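Local coordinates for protein AvrRpt2 (Erwinia amylovora, PDB 6HQZ) that acts as a type III effector of the fire blight pathogen, a papain-like C70 cysteine protease probably delivered into plant cells to cleave host proteins, at residues 43-55 / 139-151. Numbering follows the deposited sequence.
Sequences LYDSSGPQGLQQR and QRLAWRVPHAMLY
His-147 is hydrogen-bonded through both ring nitrogens to residues 43-55. His-147 NE2 donates to Leu-43 O at 2.8 Å with an N-H...O angle of 154°. His-147 ND1 accepts from Arg-55 NH1 at 3.0 Å, and the pair of bonds fixes the ring's rotation and is consistent with a neutral imidazole protonated on NE2. Arg-55 NH1 comes in at the imidazole edge, in its plane, and the guanidinium and ring planes are nearly coplanar, 13° apart. Pro-146 CG sits over one guanidinium face, 3.6 Å from Arg-55 CZ, and Glu-69 takes NH2 in a salt bridge. His-147 reaches this place with CG between its backbone N and carbonyl carbon (chi1 47°).

Alongside, Tyr-44 CD1 packs 3.5 Å from Ala-142 CB, and Val-145 CG2 touches the ring edge. One water joins Tyr-44 OH to His-147 O; another donates to Tyr-44 O and accepts from Arg-144 N. Toward solvent, the Arg-144 chain extends past Asp-45, whose OD1 lies at the guanidinium edge in a weak, 3.4 Å salt bridge to NH1, with Ser-47 CB over one face.

In the second shell, Trp-104 and Met-106 touch Tyr-44, and successive type I turns, 142-145 and 145-148, present Val-145 and His-147. The contact thus joins the helical part of a papain-like fold to the turns leading into strand 149-152 of its antiparallel sheet.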
ATOM      1  N   LEU A  43       5.542   5.528  28.223  1.00 36.74           N
ATOM      2  CA  LEU A  43       5.146   5.937  26.907  1.00 36.90           C
ATOM      3  C   LEU A  43       4.083   4.971  26.379  1.00 35.30           C
ATOM      4  O   LEU A  43       3.145   5.427  25.753  1.00 35.13           O
ATOM      5  CB  LEU A  43       6.358   5.949  25.965  1.00 35.28           C
ATOM      6  CG  LEU A  43       6.070   6.242  24.491  1.00 34.98           C
ATOM      7  CD1 LEU A  43       5.465   7.614  24.402  1.00 36.66           C
ATOM      8  CD2 LEU A  43       7.298   6.106  23.618  1.00 33.18           C
ATOM      9  N   TYR A  44       4.217   3.660  26.639  1.00 33.03           N
ATOM     10  CA  TYR A  44       3.380   2.678  25.933  1.00 33.09           C
ATOM     11  C   TYR A  44       2.340   1.992  26.766  1.00 34.34           C
ATOM     12  O   TYR A  44       1.402   1.356  26.219  1.00 34.60           O
ATOM     13  CB  TYR A  44       4.262   1.628  25.251  1.00 31.28           C
ATOM     14  CG  TYR A  44       4.926   2.158  24.047  1.00 29.76           C
ATOM     15  CD1 TYR A  44       4.198   2.670  22.990  1.00 29.61           C
ATOM     16  CD2 TYR A  44       6.302   2.179  23.946  1.00 30.11           C
ATOM     17  CE1 TYR A  44       4.820   3.206  21.860  1.00 29.85           C
ATOM     18  CE2 TYR A  44       6.930   2.693  22.833  1.00 30.53           C
ATOM     19  CZ  TYR A  44       6.207   3.208  21.766  1.00 30.30           C
ATOM     20  OH  TYR A  44       6.845   3.748  20.647  1.00 29.24           O
ATOM     21  N   ASP A  45       2.478   2.094  28.069  1.00 37.09           N
ATOM     22  CA  ASP A  45       1.587   1.368  28.948  1.00 41.90           C
ATOM     23  C   ASP A  45       1.074   2.132  30.161  1.00 45.15           C
ATOM     24  O   ASP A  45       0.573   1.505  31.077  1.00 47.40           O
ATOM     25  CB  ASP A  45       2.250   0.092  29.445  1.00 41.80           C
ATOM     26  CG  ASP A  45       1.232  -0.929  29.958  1.00 44.53           C
ATOM     27  OD1 ASP A  45       0.028  -0.876  29.587  1.00 47.41           O
ATOM     28  OD2 ASP A  45       1.631  -1.752  30.787  1.00 48.84           O
ATOM     29  N   SER A  46       1.166   3.457  30.188  1.00 49.59           N
ATOM     30  CA  SER A  46       0.742   4.211  31.405  1.00 53.88           C
ATOM     31  C   SER A  46      -0.729   4.525  31.323  1.00 54.38           C
ATOM     32  O   SER A  46      -1.232   4.696  30.242  1.00 51.05           O
ATOM     33  CB  SER A  46       1.480   5.549  31.548  1.00 56.64           C
ATOM     34  OG  SER A  46       2.692   5.406  32.256  1.00 58.22           O
ATOM     35  N   SER A  47      -1.398   4.602  32.470  1.00 58.89           N
ATOM     36  CA  SER A  47      -2.745   5.213  32.581  1.00 64.16           C
ATOM     37  C   SER A  47      -2.809   6.231  33.756  1.00 67.22           C
ATOM     38  O   SER A  47      -1.841   6.386  34.482  1.00 69.61           O
ATOM     39  CB  SER A  47      -3.813   4.137  32.739  1.00 66.57           C
ATOM     40  OG  SER A  47      -5.103   4.676  32.452  1.00 69.40           O
ATOM     41  N   GLY A  48      -3.924   6.940  33.932  1.00 71.21           N
ATOM     42  CA  GLY A  48      -4.005   8.034  34.928  1.00 74.69           C
ATOM     43  C   GLY A  48      -3.016   9.172  34.623  1.00 75.79           C
ATOM     44  O   GLY A  48      -2.789   9.444  33.446  1.00 74.50           O
ATOM     45  N   PRO A  49      -2.413   9.837  35.661  1.00 79.82           N
ATOM     46  CA  PRO A  49      -1.547  11.041  35.464  1.00 80.04           C
ATOM     47  C   PRO A  49      -0.250  10.828  34.691  1.00 76.59           C
ATOM     48  O   PRO A  49       0.006  11.537  33.727  1.00 75.50           O
ATOM     49  CB  PRO A  49      -1.220  11.501  36.900  1.00 84.87           C
ATOM     50  CG  PRO A  49      -1.484  10.309  37.757  1.00 85.76           C
ATOM     51  CD  PRO A  49      -2.643   9.599  37.103  1.00 83.12           C
ATOM     52  N   GLN A  50       0.539   9.834  35.095  1.00 74.74           N
ATOM     53  CA  GLN A  50       1.795   9.510  34.441  1.00 71.88           C
ATOM     54  C   GLN A  50       1.581   9.213  32.908  1.00 68.44           C
ATOM     55  O   GLN A  50       2.554   9.234  32.098  1.00 63.63           O
ATOM     56  CB  GLN A  50       2.454   8.331  35.194  1.00 72.51           C
ATOM     57  CG  GLN A  50       3.735   7.797  34.550  1.00 69.69           C
ATOM     58  CD  GLN A  50       4.490   6.816  35.427  1.00 71.02           C
ATOM     59  OE1 GLN A  50       5.383   7.208  36.154  1.00 72.92           O
ATOM     60  NE2 GLN A  50       4.157   5.526  35.331  1.00 70.60           N
ATOM     61  N   GLY A  51       0.306   8.948  32.544  1.00 66.51           N
ATOM     62  CA  GLY A  51      -0.142   8.667  31.190  1.00 62.39           C
ATOM     63  C   GLY A  51      -0.788   9.792  30.394  1.00 62.54           C
ATOM     64  O   GLY A  51      -0.528   9.901  29.204  1.00 61.83           O
ATOM     65  N   LEU A  52      -1.659  10.598  30.993  1.00 65.75           N
ATOM     66  CA  LEU A  52      -2.153  11.818  30.298  1.00 68.21           C
ATOM     67  C   LEU A  52      -1.009  12.829  29.975  1.00 68.18           C
ATOM     68  O   LEU A  52      -1.136  13.622  29.003  1.00 65.12           O
ATOM     69  CB  LEU A  52      -3.312  12.533  31.059  1.00 71.98           C
ATOM     70  CG  LEU A  52      -4.724  12.218  30.502  1.00 72.70           C
ATOM     71  CD1 LEU A  52      -5.196  10.839  30.980  1.00 71.33           C
ATOM     72  CD2 LEU A  52      -5.760  13.297  30.801  1.00 77.23           C
ATOM     73  N   GLN A  53       0.057  12.779  30.804  1.00 68.60           N
ATOM     74  CA  GLN A  53       1.282  13.563  30.647  1.00 68.37           C
ATOM     75  C   GLN A  53       2.091  13.082  29.503  1.00 62.73           C
ATOM     76  O   GLN A  53       2.524  13.908  28.716  1.00 60.82           O
ATOM     77  CB  GLN A  53       2.225  13.503  31.879  1.00 72.22           C
ATOM     78  CG  GLN A  53       3.603  14.182  31.613  1.00 73.85           C
ATOM     79  CD  GLN A  53       4.493  14.434  32.835  1.00 76.58           C
ATOM     80  OE1 GLN A  53       4.019  14.604  33.959  1.00 79.98           O
ATOM     81  NE2 GLN A  53       5.800  14.499  32.594  1.00 75.59           N
ATOM     82  N   GLN A  54       2.397  11.769  29.477  1.00 58.57           N
ATOM     83  CA  GLN A  54       3.222  11.205  28.426  1.00 56.32           C
ATOM     84  C   GLN A  54       2.450  11.321  27.101  1.00 51.81           C
ATOM     85  O   GLN A  54       3.079  11.518  26.075  1.00 50.24           O
ATOM     86  CB  GLN A  54       3.695   9.740  28.696  1.00 56.65           C
ATOM     87  CG  GLN A  54       5.069   9.592  29.393  1.00 59.94           C
ATOM     88  CD  GLN A  54       6.312   9.812  28.486  1.00 60.77           C
ATOM     89  OE1 GLN A  54       6.679  10.964  28.152  1.00 63.81           O
ATOM     90  NE2 GLN A  54       7.014   8.722  28.163  1.00 58.48           N
ATOM     91  N   ARG A  55       1.110  11.251  27.140  1.00 48.98           N
ATOM     92  CA  ARG A  55       0.296  11.526  25.945  1.00 46.86           C
ATOM     93  C   ARG A  55       0.486  12.959  25.433  1.00 48.57           C
ATOM     94  O   ARG A  55       0.616  13.169  24.232  1.00 47.18           O
ATOM     95  CB  ARG A  55      -1.216  11.261  26.176  1.00 46.71           C
ATOM     96  CG  ARG A  55      -2.137  11.512  24.947  1.00 45.25           C
ATOM     97  CD  ARG A  55      -1.677  10.710  23.709  1.00 42.28           C
ATOM     98  NE  ARG A  55      -2.538  10.950  22.551  1.00 41.52           N
ATOM     99  CZ  ARG A  55      -2.305  10.512  21.316  1.00 39.67           C
ATOM    100  NH1 ARG A  55      -1.205   9.831  21.025  1.00 36.81           N
ATOM    101  NH2 ARG A  55      -3.169  10.792  20.341  1.00 39.82           N
ATOM    102  N   GLN A 139      -0.660  -9.381  19.268  1.00 26.10           N
ATOM    103  CA  GLN A 139      -0.734  -9.652  20.722  1.00 29.48           C
ATOM    104  C   GLN A 139       0.048  -8.639  21.537  1.00 27.43           C
ATOM    105  O   GLN A 139      -0.374  -8.290  22.630  1.00 27.02           O
ATOM    106  CB  GLN A 139      -0.143 -10.994  21.037  1.00 32.47           C
ATOM    107  CG  GLN A 139      -0.151 -11.317  22.536  1.00 36.23           C
ATOM    108  CD  GLN A 139       0.584 -12.626  22.784  1.00 41.79           C
ATOM    109  OE1 GLN A 139       0.752 -13.435  21.856  1.00 44.57           O
ATOM    110  NE2 GLN A 139       1.035 -12.839  24.030  1.00 44.60           N
ATOM    111  N   ARG A 140       1.150  -8.163  20.972  1.00 24.54           N
ATOM    112  CA  ARG A 140       2.155  -7.421  21.769  1.00 25.14           C
ATOM    113  C   ARG A 140       2.255  -5.964  21.475  1.00 22.65           C
ATOM    114  O   ARG A 140       2.887  -5.258  22.226  1.00 21.13           O
ATOM    115  CB  ARG A 140       3.513  -8.082  21.570  1.00 24.90           C
ATOM    116  CG  ARG A 140       3.489  -9.537  21.986  1.00 27.65           C
ATOM    117  CD  ARG A 140       4.833 -10.202  21.851  1.00 29.79           C
ATOM    118  NE  ARG A 140       4.759 -11.504  22.513  1.00 34.62           N
ATOM    119  CZ  ARG A 140       4.726 -11.648  23.837  1.00 36.17           C
ATOM    120  NH1 ARG A 140       4.841 -10.577  24.653  1.00 36.51           N
ATOM    121  NH2 ARG A 140       4.578 -12.852  24.358  1.00 40.28           N
ATOM    122  N   LEU A 141       1.563  -5.482  20.445  1.00 23.15           N
ATOM    123  CA  LEU A 141       1.546  -4.070  20.142  1.00 22.65           C
ATOM    124  C   LEU A 141       0.982  -3.260  21.286  1.00 23.35           C
ATOM    125  O   LEU A 141       0.120  -3.760  22.064  1.00 23.75           O
ATOM    126  CB  LEU A 141       0.676  -3.799  18.886  1.00 23.64           C
ATOM    127  CG  LEU A 141       0.632  -2.376  18.373  1.00 24.02           C
ATOM    128  CD1 LEU A 141       1.964  -1.843  17.845  1.00 22.98           C
ATOM    129  CD2 LEU A 141      -0.413  -2.299  17.256  1.00 24.87           C
ATOM    130  N   ALA A 142       1.499  -2.053  21.440  1.00 21.45           N
ATOM    131  CA  ALA A 142       1.018  -1.140  22.487  1.00 22.70           C
ATOM    132  C   ALA A 142      -0.395  -0.558  22.269  1.00 22.69           C
ATOM    133  O   ALA A 142      -0.555   0.619  22.300  1.00 23.25           O
ATOM    134  CB  ALA A 142       2.018  -0.011  22.661  1.00 23.01           C
ATOM    135  N   TRP A 143      -1.391  -1.415  22.233  1.00 23.76           N
ATOM    136  CA  TRP A 143      -2.785  -1.042  21.955  1.00 25.65           C
ATOM    137  C   TRP A 143      -3.346  -0.008  22.895  1.00 26.69           C
ATOM    138  O   TRP A 143      -4.232   0.725  22.525  1.00 28.36           O
ATOM    139  CB  TRP A 143      -3.662  -2.273  21.998  1.00 26.31           C
ATOM    140  CG  TRP A 143      -3.381  -3.208  20.942  1.00 26.33           C
ATOM    141  CD1 TRP A 143      -2.727  -4.365  21.048  1.00 26.21           C
ATOM    142  CD2 TRP A 143      -3.737  -3.063  19.576  1.00 25.10           C
ATOM    143  NE1 TRP A 143      -2.664  -4.988  19.836  1.00 26.13           N
ATOM    144  CE2 TRP A 143      -3.259  -4.197  18.903  1.00 25.64           C
ATOM    145  CE3 TRP A 143      -4.435  -2.092  18.858  1.00 26.77           C
ATOM    146  CZ2 TRP A 143      -3.442  -4.395  17.515  1.00 24.44           C
ATOM    147  CZ3 TRP A 143      -4.668  -2.306  17.478  1.00 26.31           C
ATOM    148  CH2 TRP A 143      -4.141  -3.437  16.826  1.00 26.64           C
ATOM    149  N   ARG A 144      -2.803   0.093  24.098  1.00 28.42           N
ATOM    150  CA  ARG A 144      -3.323   0.980  25.103  1.00 32.02           C
ATOM    151  C   ARG A 144      -3.148   2.442  24.772  1.00 32.12           C
ATOM    152  O   ARG A 144      -3.885   3.297  25.323  1.00 32.62           O
ATOM    153  CB  ARG A 144      -2.735   0.702  26.501  1.00 35.42           C
ATOM    154  CG  ARG A 144      -3.251   1.601  27.588  1.00 40.71           C
ATOM    155  CD  ARG A 144      -2.711   1.186  28.942  1.00 43.69           C
ATOM    156  NE  ARG A 144      -3.752   1.315  29.916  1.00 49.12           N
ATOM    157  CZ  ARG A 144      -3.660   0.821  31.143  1.00 52.72           C
ATOM    158  NH1 ARG A 144      -2.550   0.172  31.539  1.00 55.03           N
ATOM    159  NH2 ARG A 144      -4.679   0.970  31.967  1.00 58.03           N
ATOM    160  N   VAL A 145      -2.227   2.755  23.884  1.00 28.48           N
ATOM    161  CA  VAL A 145      -1.930   4.174  23.598  1.00 30.62           C
ATOM    162  C   VAL A 145      -2.167   4.450  22.128  1.00 29.44           C
ATOM    163  O   VAL A 145      -1.875   3.578  21.281  1.00 29.99           O
ATOM    164  CB  VAL A 145      -0.506   4.613  24.000  1.00 29.85           C
ATOM    165  CG1 VAL A 145      -0.371   4.529  25.525  1.00 31.60           C
ATOM    166  CG2 VAL A 145       0.588   3.815  23.302  1.00 28.46           C
ATOM    167  N   PRO A 146      -2.671   5.617  21.807  1.00 31.17           N
ATOM    168  CA  PRO A 146      -2.942   5.912  20.399  1.00 31.22           C
ATOM    169  C   PRO A 146      -1.681   6.067  19.562  1.00 30.62           C
ATOM    170  O   PRO A 146      -1.773   6.019  18.339  1.00 29.73           O
ATOM    171  CB  PRO A 146      -3.706   7.251  20.447  1.00 33.40           C
ATOM    172  CG  PRO A 146      -4.127   7.392  21.827  1.00 34.45           C
ATOM    173  CD  PRO A 146      -3.160   6.690  22.692  1.00 32.35           C
ATOM    174  N   HIS A 147      -0.531   6.232  20.208  1.00 28.82           N
ATOM    175  CA  HIS A 147       0.740   6.499  19.507  1.00 28.49           C
ATOM    176  C   HIS A 147       1.583   5.263  19.377  1.00 27.28           C
ATOM    177  O   HIS A 147       2.783   5.358  19.243  1.00 28.21           O
ATOM    178  CB  HIS A 147       1.531   7.635  20.144  1.00 29.68           C
ATOM    179  CG  HIS A 147       1.654   7.549  21.633  1.00 30.31           C
ATOM    180  ND1 HIS A 147       0.741   8.126  22.485  1.00 33.01           N
ATOM    181  CD2 HIS A 147       2.583   6.952  22.421  1.00 30.41           C
ATOM    182  CE1 HIS A 147       1.104   7.888  23.737  1.00 34.33           C
ATOM    183  NE2 HIS A 147       2.200   7.145  23.722  1.00 31.30           N
ATOM    184  N   ALA A 148       0.928   4.110  19.388  1.00 25.55           N
ATOM    185  CA  ALA A 148       1.555   2.822  19.276  1.00 24.39           C
ATOM    186  C   ALA A 148       2.405   2.693  17.997  1.00 24.67           C
ATOM    187  O   ALA A 148       3.435   2.008  18.036  1.00 21.96           O
ATOM    188  CB  ALA A 148       0.515   1.719  19.373  1.00 25.04           C
ATOM    189  N   MET A 149       1.980   3.353  16.898  1.00 23.43           N
ATOM    190  CA  MET A 149       2.581   3.170  15.576  1.00 24.19           C
ATOM    191  C   MET A 149       2.725   4.559  14.989  1.00 26.29           C
ATOM    192  O   MET A 149       1.695   5.224  14.749  1.00 27.26           O
ATOM    193  CB  MET A 149       1.621   2.338  14.717  1.00 24.98           C
ATOM    194  CG  MET A 149       1.637   0.818  15.080  1.00 24.32           C
ATOM    195  SD  MET A 149       0.314  -0.005  14.218  1.00 26.52           S
ATOM    196  CE  MET A 149       0.918  -0.002  12.580  1.00 28.86           C
ATOM    197  N   LEU A 150       3.974   5.012  14.824  1.00 26.14           N
ATOM    198  CA  LEU A 150       4.283   6.320  14.342  1.00 27.54           C
ATOM    199  C   LEU A 150       4.948   6.258  12.975  1.00 28.22           C
ATOM    200  O   LEU A 150       5.714   5.333  12.662  1.00 26.57           O
ATOM    201  CB  LEU A 150       5.186   7.091  15.296  1.00 27.67           C
ATOM    202  CG  LEU A 150       4.596   7.494  16.641  1.00 28.28           C
ATOM    203  CD1 LEU A 150       5.649   8.221  17.469  1.00 29.08           C
ATOM    204  CD2 LEU A 150       3.373   8.398  16.521  1.00 30.04           C
ATOM    205  N   TYR A 151       4.666   7.286  12.178  1.00 31.14           N
ATOM    206  CA  TYR A 151       5.272   7.390  10.844  1.00 30.45           C
ATOM    207  C   TYR A 151       5.670   8.805  10.529  1.00 32.96           C
ATOM    208  O   TYR A 151       5.219   9.751  11.228  1.00 33.18           O
ATOM    209  CB  TYR A 151       4.327   6.802   9.785  1.00 31.80           C
ATOM    210  CG  TYR A 151       3.009   7.549   9.580  1.00 34.42           C
ATOM    211  CD1 TYR A 151       2.909   8.608   8.654  1.00 37.90           C
ATOM    212  CD2 TYR A 151       1.847   7.157  10.273  1.00 35.02           C
ATOM    213  CE1 TYR A 151       1.699   9.284   8.472  1.00 39.93           C
ATOM    214  CE2 TYR A 151       0.646   7.807  10.084  1.00 36.39           C
ATOM    215  CZ  TYR A 151       0.587   8.867   9.208  1.00 38.07           C
ATOM    216  OH  TYR A 151      -0.604   9.442   9.067  1.00 38.99           O
TER
HETATM  217  O   HOH W   1       5.382   4.376  18.494  1.00 25.28           O
HETATM  218  O   HOH W   2      -0.215  -0.682  25.535  1.00 33.61           O